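Local coordinates for plasmin and fibronectin-binding protein A (PDB 4MR0) that acts as a surface adhesin and invasin of Streptococcus pneumoniae, binding human fibronectin, plasmin, plasminogen and serum albumin, at residues 130-133 with 134-138; 114-118 with 119-123. All coordinates share one frame; numbering follows the deposited sequence.

Contact 1: 130-133 with 134-138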
loop_
_atom_site.group_PDB
_atom_site.type_symbol
_atom_site.label_atom_id
_atom_site.label_comp_id
_atom_site.label_asym_id
_atom_site.label_seq_id
_atom_site.Cartn_x
_atom_site.Cartn_y
_atom_site.Cartn_z
ATOM N N ASP A 130 -8.922 26.997 -16.299
ATOM C CA ASP A 130 -9.423 25.672 -15.947
ATOM C C ASP A 130 -9.466 24.825 -17.215
ATOM O O ASP A 130 -10.328 25.015 -18.069
ATOM C CB ASP A 130 -10.819 25.781 -15.320
ATOM C CG ASP A 130 -11.418 24.430 -14.989
ATOM O OD1 ASP A 130 -10.651 23.456 -14.837
ATOM O OD2 ASP A 130 -12.658 24.341 -14.871
ATOM N N ASP A 131 -8.529 23.890 -17.335
ATOM C CA ASP A 131 -8.453 23.035 -18.516
ATOM C C ASP A 131 -9.255 21.740 -18.455
ATOM O O ASP A 131 -9.148 20.911 -19.357
ATOM C CB ASP A 131 -6.995 22.679 -18.819
ATOM C CG ASP A 131 -6.216 23.848 -19.378
ATOM O OD1 ASP A 131 -6.840 24.877 -19.710
ATOM O OD2 ASP A 131 -4.981 23.736 -19.496
ATOM N N ARG A 132 -10.055 21.559 -17.411
ATOM C CA ARG A 132 -10.838 20.332 -17.291
ATOM C C ARG A 132 -11.712 20.019 -18.508
ATOM O O ARG A 132 -11.608 18.940 -19.090
ATOM C CB ARG A 132 -11.734 20.370 -16.051
ATOM C CG ARG A 132 -12.494 19.053 -15.837
ATOM C CD ARG A 132 -13.727 19.244 -14.976
ATOM N NE ARG A 132 -14.682 20.163 -15.589
ATOM C CZ ARG A 132 -15.415 19.886 -16.666
ATOM N NH1 ARG A 132 -15.313 18.705 -17.257
ATOM N NH2 ARG A 132 -16.249 20.801 -17.159
ATOM N N GLN A 133 -12.573 20.953 -18.902
ATOM C CA GLN A 133 -13.458 20.692 -20.035
ATOM C C GLN A 133 -12.707 20.339 -21.313
ATOM O O GLN A 133 -13.149 19.483 -22.077
ATOM C CB GLN A 133 -14.377 21.890 -20.298
ATOM C CG GLN A 133 -15.526 21.570 -21.254
ATOM C CD GLN A 133 -16.420 20.452 -20.739
ATOM O OE1 GLN A 133 -16.488 19.369 -21.325
ATOM N NE2 GLN A 133 -17.108 20.712 -19.638
ATOM N N ALA A 134 -11.578 21.002 -21.550
ATOM C CA ALA A 134 -10.780 20.731 -22.741
ATOM C C ALA A 134 -10.238 19.306 -22.680
ATOM O O ALA A 134 -10.278 18.567 -23.669
ATOM C CB ALA A 134 -9.627 21.732 -22.842
ATOM N N ILE A 135 -9.725 18.932 -21.512
ATOM C CA ILE A 135 -9.185 17.596 -21.297
ATOM C C ILE A 135 -10.294 16.549 -21.455
ATOM O O ILE A 135 -10.111 15.536 -22.117
ATOM C CB ILE A 135 -8.543 17.489 -19.886
ATOM C CG1 ILE A 135 -7.331 18.421 -19.810
ATOM C CG2 ILE A 135 -8.128 16.041 -19.592
ATOM C CD1 ILE A 135 -6.837 18.699 -18.391
ATOM N N GLN A 136 -11.457 16.810 -20.870
ATOM C CA GLN A 136 -12.562 15.862 -20.978
ATOM C C GLN A 136 -13.010 15.695 -22.431
ATOM O O GLN A 136 -13.302 14.582 -22.871
ATOM C CB GLN A 136 -13.741 16.320 -20.123
ATOM C CG GLN A 136 -14.812 15.247 -19.922
ATOM C CD GLN A 136 -14.270 13.989 -19.248
ATOM O OE1 GLN A 136 -14.114 12.940 -19.881
ATOM N NE2 GLN A 136 -13.969 14.094 -17.962
ATOM N N ASP A 137 -13.067 16.795 -23.178
ATOM C CA ASP A 137 -13.476 16.727 -24.579
ATOM C C ASP A 137 -12.478 15.898 -25.384
ATOM O O ASP A 137 -12.855 15.173 -26.304
ATOM C CB ASP A 137 -13.590 18.135 -25.188
ATOM C CG ASP A 137 -14.651 18.984 -24.505
ATOM O OD1 ASP A 137 -15.658 18.418 -24.036
ATOM O OD2 ASP A 137 -14.484 20.223 -24.450
ATOM N N ALA A 138 -11.201 16.009 -25.038
ATOM C CA ALA A 138 -10.166 15.254 -25.725
ATOM C C ALA A 138 -10.399 13.771 -25.469
ATOM O O ALA A 138 -10.395 12.959 -26.394
ATOM C CB ALA A 138 -8.790 15.662 -25.219
HETATM O O HOH W 1 -11.139 23.604 -20.613
#
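The guanidinium of Arg132 lies obliquely against Gln136, presenting neither face nor edge, its NH1 4.0 Å from Gln136 CB; its plane and that of the Gln136 amide are nearly coplanar (24° apart), without stacking. CG of Arg132 is anti to the backbone N, and a bend at chi3 (61°) lays the group there; the side chain also touches Val160, Val164 and Glu162, a manganese ligand. The Gln133 amide and Asp137 carboxylate lie close, planes 28° apart, but the pairing of their atoms is doubtful. On the inner side Ile135 CD1 lies 4.0 Å from Asp131 CB, and beyond it stand Tyr158, Val160 and Phe153. Asp130 opens the helix with an Asx turn, Arg132 N meeting Asp130 OD1 at 3.3 Å from above the carboxylate plane; Lys161 N, just after strand 156-160, also bonds to this oxygen. A water bridges Asp130 O (3.0 Å) and Ala134 N (2.8 Å). Regular helical bonds follow, Ile135 N to Asp131 O at 3.0 Å and Gln136 N to Arg132 O at 2.8 Å. Asp130 and a water thus take two N-H groups of the first turn, consistent with the N-cap residue Asp131 giving its carboxylate to Val124 N and Gly125 N instead of capping.

Contact 2: 114-118 with 119-123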
loop_
_atom_site.group_PDB
_atom_site.type_symbol
_atom_site.label_atom_id
_atom_site.label_comp_id
_atom_site.label_asym_id
_atom_site.label_seq_id
_atom_site.Cartn_x
_atom_site.Cartn_y
_atom_site.Cartn_z
ATOM N N THR A 114 -0.965 11.138 -34.681
ATOM C CA THR A 114 -2.448 11.182 -34.709
ATOM C C THR A 114 -3.046 11.315 -33.326
ATOM O O THR A 114 -4.248 11.525 -33.207
ATOM C CB THR A 114 -3.046 9.947 -35.387
ATOM O OG1 THR A 114 -2.220 8.802 -35.130
ATOM C CG2 THR A 114 -3.172 10.194 -36.876
ATOM N N ALA A 115 -2.226 11.188 -32.283
ATOM C CA ALA A 115 -2.728 11.361 -30.918
ATOM C C ALA A 115 -3.317 12.771 -30.812
ATOM O O ALA A 115 -2.726 13.741 -31.291
ATOM C CB ALA A 115 -1.600 11.196 -29.894
ATOM N N LEU A 116 -4.475 12.888 -30.177
ATOM C CA LEU A 116 -5.118 14.187 -30.031
ATOM C C LEU A 116 -4.434 14.959 -28.917
ATOM O O LEU A 116 -4.144 14.396 -27.863
ATOM C CB LEU A 116 -6.596 14.018 -29.668
ATOM C CG LEU A 116 -7.421 12.987 -30.439
ATOM C CD1 LEU A 116 -8.816 12.921 -29.832
ATOM C CD2 LEU A 116 -7.489 13.349 -31.919
ATOM N N SER A 117 -4.168 16.239 -29.149
ATOM C CA SER A 117 -3.553 17.068 -28.123
ATOM C C SER A 117 -4.677 17.736 -27.346
ATOM O O SER A 117 -5.670 18.158 -27.932
ATOM C CB SER A 117 -2.666 18.142 -28.752
ATOM O OG SER A 117 -2.249 19.077 -27.770
ATOM N N VAL A 118 -4.540 17.820 -26.027
ATOM C CA VAL A 118 -5.576 18.465 -25.232
ATOM C C VAL A 118 -5.664 19.947 -25.594
ATOM O O VAL A 118 -6.652 20.611 -25.281
ATOM C CB VAL A 118 -5.301 18.333 -23.724
ATOM C CG1 VAL A 118 -5.494 16.881 -23.283
ATOM C CG2 VAL A 118 -3.886 18.799 -23.413
ATOM N N LYS A 119 -4.625 20.459 -26.251
ATOM C CA LYS A 119 -4.596 21.864 -26.670
ATOM C C LYS A 119 -5.591 22.062 -27.810
ATOM O O LYS A 119 -6.121 23.157 -28.010
ATOM C CB LYS A 119 -3.189 22.256 -27.142
ATOM C CG LYS A 119 -2.091 21.987 -26.123
ATOM C CD LYS A 119 -2.301 22.776 -24.841
ATOM C CE LYS A 119 -1.577 24.114 -24.866
ATOM N NZ LYS A 119 -0.104 23.939 -24.710
ATOM N N ASP A 120 -5.837 20.986 -28.554
ATOM C CA ASP A 120 -6.771 21.013 -29.671
ATOM C C ASP A 120 -8.170 21.393 -29.213
ATOM O O ASP A 120 -8.997 21.835 -30.015
ATOM C CB ASP A 120 -6.835 19.639 -30.340
ATOM C CG ASP A 120 -5.571 19.298 -31.102
ATOM O OD1 ASP A 120 -4.517 19.909 -30.821
ATOM O OD2 ASP A 120 -5.634 18.406 -31.976
ATOM N N TYR A 121 -8.434 21.224 -27.922
ATOM C CA TYR A 121 -9.753 21.524 -27.392
ATOM C C TYR A 121 -9.820 22.717 -26.454
ATOM O O TYR A 121 -10.795 22.885 -25.720
ATOM C CB TYR A 121 -10.326 20.276 -26.715
ATOM C CG TYR A 121 -10.318 19.074 -27.630
ATOM C CD1 TYR A 121 -9.156 18.327 -27.814
ATOM C CD2 TYR A 121 -11.460 18.710 -28.348
ATOM C CE1 TYR A 121 -9.127 17.245 -28.690
ATOM C CE2 TYR A 121 -11.441 17.630 -29.229
ATOM C CZ TYR A 121 -10.271 16.905 -29.394
ATOM O OH TYR A 121 -10.237 15.841 -30.263
ATOM N N GLY A 122 -8.786 23.552 -26.478
ATOM C CA GLY A 122 -8.798 24.738 -25.644
ATOM C C GLY A 122 -7.971 24.717 -24.376
ATOM O O GLY A 122 -7.968 25.696 -23.629
ATOM N N ALA A 123 -7.283 23.612 -24.109
ATOM C CA ALA A 123 -6.453 23.543 -22.914
ATOM C C ALA A 123 -5.374 24.607 -23.076
ATOM O O ALA A 123 -4.749 24.692 -24.130
ATOM C CB ALA A 123 -5.819 22.164 -22.794
#
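Val118 and Ala123 form the tight side of this turn, where the chain turns out of strand 116-117. Val118 O accepts two backbone bonds, from Tyr121 N at 3.2 Å and from Ala123 N at 3.3 Å, and the donors arrive from opposite faces of its carbonyl plane. The methyl of Ala123 presses on the same oxygen, CB to Val118 O 3.0 Å, and also meets Val118 CG2 at 3.9 Å. On this apolar flank Val118 touches Val151, Phe153 and Tyr158, and Ala123 touches Tyr158 as well. The Tyr121 ring turns its edge to the turn: the carbonyl oxygens of Ser117 and Val118 and CB of Leu116 all lie near its plane. Its OH ends against Leu116 CD1 (3.3 Å), and Ala138 and Ala141 of the following helix pack on the tyrosine.

The other side is more open and polar. Ser117 OG, held anti to the backbone N (chi1 170°), swings forward to accept Lys119 N at 3.1 Å, making an ST turn, while Ser117 O takes Asp120 N at 2.9 Å. The Asp120 carboxylate lies alongside Ser117 with OD1 3.3 Å from its CB, and the Lys119 chain, bent several times, leads its amino end away. Gly122, at phi 103°, supplies the positive-phi position after the short 3-10 segment. With the bond from Ala123 N to Val118 O enclosing that from Gly122 N to Lys119 O, residues 118-123 form a Schellman motif. Its Asp-Tyr-Gly-Ala sequence, directly after the first strand, is consistent with the start of the pectate lyase-like family domain, a parallel beta-helix fold.

How the contacts relate
Both contacts lie at the N-terminal end of the beta-helix, in the unit of strand 116-117, helix 132-143 and strand 150-153, and follow each other in the chain: contact 2 turns the chain out of strand 116-117, and contact 1 starts helix 132-143. They touch directly, Ala134 CB lying 3.3 Å from both Ala123 N and Tyr121 O. Each is partly buried. In contact 1 the Ile135 and Asp131 side faces strand 156-160, whereas Gln133 is exposed; in contact 2 Val118 and Ala123 are buried, whereas Asp120 is exposed. Regular helical bonds, with a water at the start, hold 130-138, while 114-123 relies on an ST turn and a Schellman motif.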